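Local coordinates for protein sgbp-b (Bacteroides uniformis, PDB 7K44) that probably binds xyloglucan at the surface of a human gut bacterium, as a glycan-binding protein of a xyloglucan utilization locus, at residues 211-222 and 260-269; 58-66 and 75-85. All blocks are in the same frame, centred on the assembly; numbering follows the deposited sequence.

Contact 1: residues 211-222 and 260-269; sequences VLNYDNIGWFSW and QLQNGAVWGI. With CA (calcium ion), chain B.
Two indole faces rest on the neighbouring strand: Gly264 CA sits over the six-membered ring of Trp219, 3.7 Å from its centroid, and Gln262 CG lies in the same way over Trp222. Trp267 offers a face to Val211 CG2, while the edge of the Tyr214 ring meets Asn263 OD1 near its plane. The pairing is an antiparallel one at the border of a five-stranded sheet in the xyloglucan-binding domain, broken by a classic beta bulge at which Ser221 N and Trp222 N both donate to Gln262 O. Trp219 holds CG between its backbone N and carbonyl carbon (chi1 66°), which lays the indole over Gly264, where a CB would strike the ring. Tyr214 OH donates to Asn263 OD1 over 2.7 Å, coming from above the carbonyl plane, and Asn263 ND2 is held by Leu358 O. Ahead of strand 219-222, an Asx turn shapes the loop that carries Asn213 O and Asp215 OD2 to the calcium ion, whose site is completed by Asp241, Lys243, Asp378 and a water. Asn213 OD1 accepts from Asp215 N and Ile217 N on opposite faces of its amide. With an alanine here, both lose their shared acceptor and Asn216 OD1 its donor, which would probably leave the loop less firmly shaped. Val266 N donates almost straight (171°) to a lone pair of Val211 O, 2.8 Å away.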
loop_
_atom_site.group_PDB
_atom_site.type_symbol
_atom_site.label_atom_id
_atom_site.label_comp_id
_atom_site.label_asym_id
_atom_site.label_seq_id
_atom_site.Cartn_x
_atom_site.Cartn_y
_atom_site.Cartn_z
ATOM N N VAL A 211 -0.880 18.185 10.995
ATOM C CA VAL A 211 -0.979 18.926 12.252
ATOM C C VAL A 211 0.331 18.948 13.029
ATOM O O VAL A 211 0.472 19.761 13.964
ATOM C CB VAL A 211 -2.133 18.416 13.141
ATOM C CG1 VAL A 211 -3.443 18.472 12.373
ATOM C CG2 VAL A 211 -1.854 16.995 13.640
ATOM N N LEU A 212 1.287 18.091 12.681
ATOM C CA LEU A 212 2.579 18.056 13.365
ATOM C C LEU A 212 3.574 17.362 12.455
ATOM O O LEU A 212 3.384 16.194 12.100
ATOM C CB LEU A 212 2.473 17.297 14.685
ATOM C CG LEU A 212 3.804 17.029 15.397
ATOM C CD1 LEU A 212 4.490 18.337 15.835
ATOM C CD2 LEU A 212 3.619 16.139 16.606
ATOM N N ASN A 213 4.643 18.070 12.087
ATOM C CA ASN A 213 5.691 17.449 11.286
ATOM C C ASN A 213 7.097 17.738 11.781
ATOM O O ASN A 213 8.056 17.335 11.119
ATOM C CB ASN A 213 5.560 17.775 9.782
ATOM C CG ASN A 213 5.827 19.227 9.462
ATOM O OD1 ASN A 213 6.275 20.001 10.313
ATOM N ND2 ASN A 213 5.542 19.607 8.224
ATOM N N TYR A 214 7.248 18.422 12.909
ATOM C CA TYR A 214 8.545 18.715 13.515
ATOM C C TYR A 214 9.412 19.620 12.662
ATOM O O TYR A 214 10.606 19.794 12.963
ATOM C CB TYR A 214 9.304 17.446 13.885
ATOM C CG TYR A 214 8.555 16.568 14.863
ATOM C CD1 TYR A 214 8.208 17.046 16.122
ATOM C CD2 TYR A 214 8.222 15.267 14.535
ATOM C CE1 TYR A 214 7.533 16.247 17.034
ATOM C CE2 TYR A 214 7.554 14.446 15.430
ATOM C CZ TYR A 214 7.219 14.942 16.681
ATOM O OH TYR A 214 6.576 14.166 17.608
ATOM N N ASP A 215 8.844 20.186 11.596
ATOM C CA ASP A 215 9.559 21.096 10.725
ATOM C C ASP A 215 8.824 22.434 10.825
ATOM O O ASP A 215 9.029 23.171 11.799
ATOM C CB ASP A 215 9.685 20.505 9.318
ATOM C CG ASP A 215 10.508 19.210 9.299
ATOM O OD1 ASP A 215 11.711 19.262 9.621
ATOM O OD2 ASP A 215 9.958 18.136 8.974
ATOM N N ASN A 216 7.932 22.742 9.892
ATOM C CA ASN A 216 7.201 24.000 9.910
ATOM C C ASN A 216 5.858 23.930 10.637
ATOM O O ASN A 216 5.263 24.982 10.891
ATOM C CB ASN A 216 6.979 24.497 8.476
ATOM C CG ASN A 216 6.280 23.472 7.608
ATOM O OD1 ASN A 216 6.636 22.292 7.616
ATOM N ND2 ASN A 216 5.283 23.916 6.846
ATOM N N ILE A 217 5.364 22.739 10.986
ATOM C CA ILE A 217 4.038 22.574 11.584
ATOM C C ILE A 217 4.187 21.918 12.949
ATOM O O ILE A 217 4.634 20.766 13.047
ATOM C CB ILE A 217 3.092 21.734 10.707
ATOM C CG1 ILE A 217 3.060 22.236 9.266
ATOM C CG2 ILE A 217 1.690 21.714 11.340
ATOM C CD1 ILE A 217 2.510 23.608 9.112
ATOM N N GLY A 218 3.778 22.636 13.999
ATOM C CA GLY A 218 3.830 22.097 15.339
ATOM C C GLY A 218 5.225 22.087 15.922
ATOM O O GLY A 218 6.203 22.559 15.330
ATOM N N TRP A 219 5.317 21.530 17.123
ATOM C CA TRP A 219 6.587 21.542 17.837
ATOM C C TRP A 219 6.626 20.428 18.875
ATOM O O TRP A 219 5.596 20.004 19.402
ATOM C CB TRP A 219 6.820 22.908 18.502
ATOM C CG TRP A 219 5.841 23.245 19.615
ATOM C CD1 TRP A 219 5.994 22.996 20.951
ATOM C CD2 TRP A 219 4.560 23.873 19.474
ATOM N NE1 TRP A 219 4.892 23.438 21.650
ATOM C CE2 TRP A 219 3.997 23.975 20.764
ATOM C CE3 TRP A 219 3.836 24.360 18.382
ATOM C CZ2 TRP A 219 2.741 24.537 20.988
ATOM C CZ3 TRP A 219 2.585 24.919 18.609
ATOM C CH2 TRP A 219 2.051 24.997 19.898
ATOM N N PHE A 220 7.835 19.979 19.182
ATOM C CA PHE A 220 8.064 19.103 20.321
ATOM C C PHE A 220 8.078 19.922 21.610
ATOM O O PHE A 220 8.665 21.012 21.672
ATOM C CB PHE A 220 9.402 18.376 20.133
ATOM C CG PHE A 220 9.735 17.403 21.229
ATOM C CD1 PHE A 220 9.069 16.196 21.324
ATOM C CD2 PHE A 220 10.735 17.669 22.153
ATOM C CE1 PHE A 220 9.366 15.288 22.326
ATOM C CE2 PHE A 220 11.030 16.752 23.147
ATOM C CZ PHE A 220 10.346 15.559 23.230
ATOM N N SER A 221 7.429 19.403 22.651
ATOM C CA SER A 221 7.373 20.064 23.947
ATOM C C SER A 221 8.277 19.396 24.969
ATOM O O SER A 221 9.148 20.052 25.558
ATOM C CB SER A 221 5.923 20.101 24.459
ATOM O OG SER A 221 5.841 20.895 25.633
ATOM N N TRP A 222 8.122 18.100 25.184
ATOM C CA TRP A 222 8.973 17.362 26.106
ATOM C C TRP A 222 8.719 15.876 25.928
ATOM O O TRP A 222 7.738 15.454 25.303
ATOM C CB TRP A 222 8.732 17.753 27.576
ATOM C CG TRP A 222 7.325 17.534 28.090
ATOM C CD1 TRP A 222 6.247 18.358 27.921
ATOM C CD2 TRP A 222 6.875 16.460 28.921
ATOM N NE1 TRP A 222 5.150 17.850 28.579
ATOM C CE2 TRP A 222 5.511 16.675 29.185
ATOM C CE3 TRP A 222 7.486 15.305 29.423
ATOM C CZ2 TRP A 222 4.746 15.784 29.939
ATOM C CZ3 TRP A 222 6.734 14.428 30.174
ATOM C CH2 TRP A 222 5.379 14.669 30.426
ATOM N N GLN A 260 7.974 9.310 26.072
ATOM C CA GLN A 260 6.861 10.155 25.658
ATOM C C GLN A 260 7.291 11.061 24.520
ATOM O O GLN A 260 8.440 11.508 24.460
ATOM C CB GLN A 260 6.351 11.072 26.776
ATOM C CG GLN A 260 5.958 10.379 28.070
ATOM C CD GLN A 260 7.145 10.159 28.992
ATOM O OE1 GLN A 260 8.041 10.998 29.086
ATOM N NE2 GLN A 260 7.166 9.019 29.665
ATOM N N LEU A 261 6.345 11.361 23.638
ATOM C CA LEU A 261 6.429 12.490 22.722
ATOM C C LEU A 261 5.248 13.378 23.077
ATOM O O LEU A 261 4.093 13.044 22.777
ATOM C CB LEU A 261 6.334 12.058 21.264
ATOM C CG LEU A 261 7.429 11.160 20.719
ATOM C CD1 LEU A 261 7.147 10.848 19.238
ATOM C CD2 LEU A 261 8.786 11.822 20.879
ATOM N N GLN A 262 5.506 14.485 23.772
ATOM C CA GLN A 262 4.463 15.437 24.135
ATOM C C GLN A 262 4.695 16.630 23.226
ATOM O O GLN A 262 5.746 17.268 23.295
ATOM C CB GLN A 262 4.550 15.833 25.610
ATOM C CG GLN A 262 4.659 14.628 26.541
ATOM C CD GLN A 262 3.333 13.928 26.808
ATOM O OE1 GLN A 262 3.278 12.707 26.802
ATOM N NE2 GLN A 262 2.272 14.691 27.041
ATOM N N ASN A 263 3.739 16.906 22.354
ATOM C CA ASN A 263 3.939 17.817 21.242
ATOM C C ASN A 263 2.834 18.857 21.212
ATOM O O ASN A 263 1.699 18.592 21.618
ATOM C CB ASN A 263 3.835 17.057 19.888
ATOM C CG ASN A 263 4.637 15.764 19.862
ATOM O OD1 ASN A 263 5.856 15.769 19.668
ATOM N ND2 ASN A 263 3.944 14.634 20.037
ATOM N N GLY A 264 3.162 20.040 20.693
ATOM C CA GLY A 264 2.137 20.987 20.314
ATOM C C GLY A 264 1.778 20.797 18.849
ATOM O O GLY A 264 2.646 20.837 17.972
ATOM N N ALA A 265 0.503 20.565 18.561
ATOM C CA ALA A 265 0.057 20.397 17.188
ATOM C C ALA A 265 -0.693 21.643 16.732
ATOM O O ALA A 265 -1.131 22.465 17.550
ATOM C CB ALA A 265 -0.845 19.161 17.065
ATOM N N VAL A 266 -0.815 21.795 15.418
ATOM C CA VAL A 266 -1.519 22.917 14.808
ATOM C C VAL A 266 -2.778 22.352 14.168
ATOM O O VAL A 266 -2.722 21.723 13.105
ATOM C CB VAL A 266 -0.650 23.652 13.787
ATOM C CG1 VAL A 266 -1.453 24.761 13.117
ATOM C CG2 VAL A 266 0.580 24.202 14.459
ATOM N N TRP A 267 -3.924 22.585 14.795
ATOM C CA TRP A 267 -5.149 21.917 14.374
ATOM C C TRP A 267 -5.962 22.711 13.359
ATOM O O TRP A 267 -6.986 22.207 12.881
ATOM C CB TRP A 267 -6.006 21.562 15.592
ATOM C CG TRP A 267 -5.274 20.727 16.608
ATOM C CD1 TRP A 267 -4.648 21.176 17.739
ATOM C CD2 TRP A 267 -5.075 19.306 16.571
ATOM N NE1 TRP A 267 -4.072 20.121 18.406
ATOM C CE2 TRP A 267 -4.330 18.961 17.719
ATOM C CE3 TRP A 267 -5.448 18.296 15.676
ATOM C CZ2 TRP A 267 -3.962 17.652 18.004
ATOM C CZ3 TRP A 267 -5.088 16.984 15.958
ATOM C CH2 TRP A 267 -4.342 16.676 17.116
ATOM N N GLY A 268 -5.528 23.910 12.989
ATOM C CA GLY A 268 -6.313 24.754 12.109
ATOM C C GLY A 268 -6.190 24.427 10.635
ATOM O O GLY A 268 -5.736 25.260 9.844
ATOM N N ILE A 269 -6.599 23.219 10.248
ATOM C CA ILE A 269 -6.510 22.805 8.853
ATOM C C ILE A 269 -7.432 23.663 7.992
ATOM O O ILE A 269 -8.572 23.960 8.371
ATOM C CB ILE A 269 -6.854 21.310 8.742
ATOM C CG1 ILE A 269 -5.775 20.456 9.424
ATOM C CG2 ILE A 269 -7.021 20.889 7.278
ATOM C CD1 ILE A 269 -6.205 19.026 9.700
HETATM CA CA CA B . 9.274 15.945 9.538
HETATM O O HOH W 1 7.639 16.266 7.799
#

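Contact 2: residues 58-66 and 75-85; sequences EIQRVYFTT and PVSVEVTDYTV
The border of a four-stranded antiparallel sheet is formed here, where strand 78-80 lies along strand 59-65, and the bonds between Phe64 and Val78 set the register. Phe64 N donates to Val78 O over 2.8 Å, Val78 N returns a bond to Phe64 O, and Val80 N donates to Val62 O. On one face, Val76 CG2 stands above the centre of the Tyr63 ring, 8° off its normal. Tyr63 reaches this place with CG between its backbone N and carbonyl carbon (chi1 61°). On the other, Phe64 CE1 touches Val80 CG2 at 3.7 Å, and the same ring meets Phe119 edge-to-face. A classic beta bulge interrupts the strand pair where Ser77 and Val78 both face Phe64, the bond from Ser77 N being weak. Two hydroxyls fasten this end: Thr65 OG1 donates to a lone pair of Pro75 O, 2.7 Å away, and Ser77 OG accepts from Thr66 N. Farther on the chain crosses to a second four-stranded sheet, in which strand 84-85 pairs with strand 91-95, the two sheets making a beta sandwich consistent with an Ig-like domain. Arg61 NH1 forms a salt bridge with Glu79 OE2 at 3.0 Å, the oxygen lying in the guanidinium plane and met on its syn side, although the two flat groups are turned 69° apart. At the crossing, Tyr83 receives Val62 CG2 over its ring centre, while Ile59 CD1 meets Val85 CG2 tip to tip at 3.6 Å.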
loop_
_atom_site.group_PDB
_atom_site.type_symbol
_atom_site.label_atom_id
_atom_site.label_comp_id
_atom_site.label_asym_id
_atom_site.label_seq_id
_atom_site.Cartn_x
_atom_site.Cartn_y
_atom_site.Cartn_z
ATOM N N GLU A 58 2.102 -34.278 -24.210
ATOM C CA GLU A 58 1.106 -34.927 -25.057
ATOM C C GLU A 58 -0.067 -33.993 -25.348
ATOM O O GLU A 58 -1.238 -34.367 -25.239
ATOM C CB GLU A 58 0.638 -36.254 -24.456
ATOM N N ILE A 59 0.265 -32.746 -25.695
ATOM C CA ILE A 59 -0.750 -31.800 -26.136
ATOM C C ILE A 59 -1.500 -32.395 -27.311
ATOM O O ILE A 59 -0.900 -32.837 -28.300
ATOM C CB ILE A 59 -0.112 -30.467 -26.550
ATOM C CG1 ILE A 59 0.587 -29.800 -25.373
ATOM C CG2 ILE A 59 -1.172 -29.542 -27.161
ATOM C CD1 ILE A 59 1.396 -28.596 -25.792
ATOM N N GLN A 60 -2.820 -32.407 -27.216
ATOM C CA GLN A 60 -3.646 -32.855 -28.324
ATOM C C GLN A 60 -4.329 -31.718 -29.058
ATOM O O GLN A 60 -4.425 -31.754 -30.287
ATOM C CB GLN A 60 -4.658 -33.897 -27.838
ATOM C CG GLN A 60 -3.949 -35.090 -27.204
ATOM C CD GLN A 60 -4.852 -35.964 -26.371
ATOM O OE1 GLN A 60 -5.922 -35.541 -25.932
ATOM N NE2 GLN A 60 -4.421 -37.199 -26.141
ATOM N N ARG A 61 -4.759 -30.682 -28.344
ATOM C CA ARG A 61 -5.364 -29.528 -28.985
ATOM C C ARG A 61 -5.067 -28.282 -28.170
ATOM O O ARG A 61 -4.883 -28.347 -26.953
ATOM C CB ARG A 61 -6.883 -29.683 -29.094
ATOM C CG ARG A 61 -7.327 -30.283 -30.389
ATOM C CD ARG A 61 -8.834 -30.450 -30.458
ATOM N NE ARG A 61 -9.177 -31.728 -31.075
ATOM C CZ ARG A 61 -8.869 -32.061 -32.326
ATOM N NH1 ARG A 61 -8.221 -31.203 -33.116
ATOM N NH2 ARG A 61 -9.214 -33.253 -32.796
ATOM N N VAL A 62 -5.021 -27.150 -28.865
ATOM C CA VAL A 62 -5.025 -25.829 -28.251
ATOM C C VAL A 62 -6.130 -25.043 -28.934
ATOM O O VAL A 62 -6.194 -25.010 -30.168
ATOM C CB VAL A 62 -3.665 -25.123 -28.424
ATOM C CG1 VAL A 62 -3.709 -23.716 -27.823
ATOM C CG2 VAL A 62 -2.567 -25.945 -27.780
ATOM N N TYR A 63 -7.021 -24.442 -28.151
ATOM C CA TYR A 63 -8.131 -23.748 -28.793
ATOM C C TYR A 63 -8.714 -22.693 -27.864
ATOM O O TYR A 63 -8.612 -22.797 -26.638
ATOM C CB TYR A 63 -9.229 -24.718 -29.257
ATOM C CG TYR A 63 -9.885 -25.531 -28.155
ATOM C CD1 TYR A 63 -9.321 -26.720 -27.709
ATOM C CD2 TYR A 63 -11.078 -25.114 -27.569
ATOM C CE1 TYR A 63 -9.917 -27.470 -26.706
ATOM C CE2 TYR A 63 -11.680 -25.855 -26.565
ATOM C CZ TYR A 63 -11.099 -27.031 -26.136
ATOM O OH TYR A 63 -11.693 -27.769 -25.134
ATOM N N PHE A 64 -9.318 -21.675 -28.477
ATOM C CA PHE A 64 -10.157 -20.714 -27.780
ATOM C C PHE A 64 -11.597 -21.205 -27.811
ATOM O O PHE A 64 -12.051 -21.784 -28.809
ATOM C CB PHE A 64 -10.085 -19.351 -28.467
ATOM C CG PHE A 64 -8.713 -18.720 -28.447
ATOM C CD1 PHE A 64 -7.779 -19.018 -29.428
ATOM C CD2 PHE A 64 -8.368 -17.807 -27.457
ATOM C CE1 PHE A 64 -6.513 -18.419 -29.420
ATOM C CE2 PHE A 64 -7.107 -17.209 -27.442
ATOM C CZ PHE A 64 -6.182 -17.524 -28.429
ATOM N N THR A 65 -12.309 -20.973 -26.713
ATOM C CA THR A 65 -13.696 -21.403 -26.571
ATOM C C THR A 65 -14.518 -20.266 -25.980
ATOM O O THR A 65 -14.020 -19.455 -25.197
ATOM C CB THR A 65 -13.820 -22.663 -25.702
ATOM O OG1 THR A 65 -15.186 -23.115 -25.707
ATOM C CG2 THR A 65 -13.399 -22.419 -24.269
ATOM N N THR A 66 -15.798 -20.213 -26.354
ATOM C CA THR A 66 -16.696 -19.273 -25.694
ATOM C C THR A 66 -17.051 -19.715 -24.280
ATOM O O THR A 66 -17.484 -18.881 -23.475
ATOM C CB THR A 66 -17.973 -19.096 -26.515
ATOM O OG1 THR A 66 -18.467 -20.382 -26.899
ATOM C CG2 THR A 66 -17.698 -18.260 -27.755
ATOM N N PRO A 75 -17.060 -25.939 -26.756
ATOM C CA PRO A 75 -16.849 -25.932 -28.205
ATOM C C PRO A 75 -15.452 -25.450 -28.563
ATOM O O PRO A 75 -14.861 -24.606 -27.885
ATOM C CB PRO A 75 -17.900 -24.940 -28.708
ATOM C CG PRO A 75 -18.143 -24.035 -27.529
ATOM C CD PRO A 75 -18.049 -24.932 -26.337
ATOM N N VAL A 76 -14.928 -26.005 -29.653
ATOM C CA VAL A 76 -13.687 -25.532 -30.260
ATOM C C VAL A 76 -14.025 -24.336 -31.140
ATOM O O VAL A 76 -14.190 -24.470 -32.358
ATOM C CB VAL A 76 -13.006 -26.660 -31.061
ATOM C CG1 VAL A 76 -11.676 -26.187 -31.642
ATOM C CG2 VAL A 76 -12.767 -27.848 -30.178
ATOM N N SER A 77 -14.145 -23.158 -30.527
ATOM C CA SER A 77 -14.598 -21.973 -31.250
ATOM C C SER A 77 -13.563 -21.501 -32.269
ATOM O O SER A 77 -13.902 -21.201 -33.421
ATOM C CB SER A 77 -14.957 -20.854 -30.269
ATOM O OG SER A 77 -15.861 -21.310 -29.267
ATOM N N VAL A 78 -12.302 -21.392 -31.857
ATOM C CA VAL A 78 -11.199 -21.044 -32.752
ATOM C C VAL A 78 -10.018 -21.919 -32.355
ATOM O O VAL A 78 -9.444 -21.735 -31.276
ATOM C CB VAL A 78 -10.805 -19.559 -32.668
ATOM C CG1 VAL A 78 -10.011 -19.161 -33.901
ATOM C CG2 VAL A 78 -12.019 -18.670 -32.506
ATOM N N GLU A 79 -9.641 -22.858 -33.223
ATOM C CA GLU A 79 -8.531 -23.741 -32.913
ATOM C C GLU A 79 -7.203 -23.081 -33.280
ATOM O O GLU A 79 -7.112 -22.296 -34.227
ATOM C CB GLU A 79 -8.657 -25.073 -33.656
ATOM C CG GLU A 79 -7.584 -26.067 -33.249
ATOM C CD GLU A 79 -7.795 -27.469 -33.776
ATOM O OE1 GLU A 79 -8.614 -27.652 -34.705
ATOM O OE2 GLU A 79 -7.117 -28.385 -33.260
ATOM N N VAL A 80 -6.175 -23.401 -32.503
ATOM C CA VAL A 80 -4.795 -23.048 -32.812
ATOM C C VAL A 80 -4.131 -24.312 -33.348
ATOM O O VAL A 80 -3.890 -25.266 -32.598
ATOM C CB VAL A 80 -4.079 -22.515 -31.564
ATOM C CG1 VAL A 80 -2.622 -22.202 -31.884
ATOM C CG2 VAL A 80 -4.787 -21.275 -31.028
ATOM N N THR A 81 -3.843 -24.346 -34.651
ATOM C CA THR A 81 -3.229 -25.534 -35.235
ATOM C C THR A 81 -1.711 -25.463 -35.298
ATOM O O THR A 81 -1.059 -26.512 -35.394
ATOM C CB THR A 81 -3.785 -25.784 -36.640
ATOM O OG1 THR A 81 -3.865 -24.544 -37.357
ATOM C CG2 THR A 81 -5.175 -26.397 -36.546
ATOM N N ASP A 82 -1.138 -24.265 -35.238
ATOM C CA ASP A 82 0.299 -24.063 -35.394
ATOM C C ASP A 82 0.818 -23.457 -34.095
ATOM O O ASP A 82 0.552 -22.285 -33.801
ATOM C CB ASP A 82 0.560 -23.140 -36.584
ATOM C CG ASP A 82 2.042 -22.927 -36.861
ATOM O OD1 ASP A 82 2.885 -23.544 -36.174
ATOM O OD2 ASP A 82 2.362 -22.135 -37.774
ATOM N N TYR A 83 1.549 -24.257 -33.320
ATOM C CA TYR A 83 2.133 -23.787 -32.068
ATOM C C TYR A 83 3.408 -24.572 -31.787
ATOM O O TYR A 83 3.649 -25.635 -32.367
ATOM C CB TYR A 83 1.144 -23.953 -30.904
ATOM C CG TYR A 83 0.649 -25.374 -30.752
ATOM C CD1 TYR A 83 1.363 -26.308 -30.009
ATOM C CD2 TYR A 83 -0.532 -25.783 -31.355
ATOM C CE1 TYR A 83 0.918 -27.607 -29.880
ATOM C CE2 TYR A 83 -0.985 -27.084 -31.233
ATOM C CZ TYR A 83 -0.257 -27.987 -30.491
ATOM O OH TYR A 83 -0.704 -29.280 -30.367
ATOM N N THR A 84 4.223 -24.045 -30.873
ATOM C CA THR A 84 5.438 -24.723 -30.448
ATOM C C THR A 84 5.500 -24.785 -28.927
ATOM O O THR A 84 4.959 -23.919 -28.232
ATOM C CB THR A 84 6.693 -24.027 -31.002
ATOM O OG1 THR A 84 6.687 -22.647 -30.627
ATOM C CG2 THR A 84 6.729 -24.120 -32.517
ATOM N N VAL A 85 6.175 -25.815 -28.415
ATOM C CA VAL A 85 6.360 -26.018 -26.982
ATOM C C VAL A 85 7.851 -25.959 -26.677
ATOM O O VAL A 85 8.670 -26.438 -27.472
ATOM C CB VAL A 85 5.773 -27.371 -26.534
ATOM C CG1 VAL A 85 5.518 -27.365 -25.038
ATOM C CG2 VAL A 85 4.511 -27.677 -27.315
HETATM O O HOH W 2 -2.915 -29.836 -32.440
HETATM O O HOH W 3 -4.888 -27.685 -31.844
#

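Edge strands recur at the two extremes of this elongated chain. Contact 2 comes first in the sequence and is complete well before contact 1 begins; the chain's centre lies between them, with their own centres 65 Å apart and nearest atoms about 51 Å apart, so neither touches the other. Each joins an outermost strand to its antiparallel neighbour and each contains a classic beta bulge, yet their settings differ. Residues 211-222 and 260-269 belong to the xyloglucan-binding domain and include two of the five calcium-site residues. That metal site belongs to contact 1 alone, whereas residues 58-66 and 75-85 link the two sheets of a sandwich near the other end of the molecule.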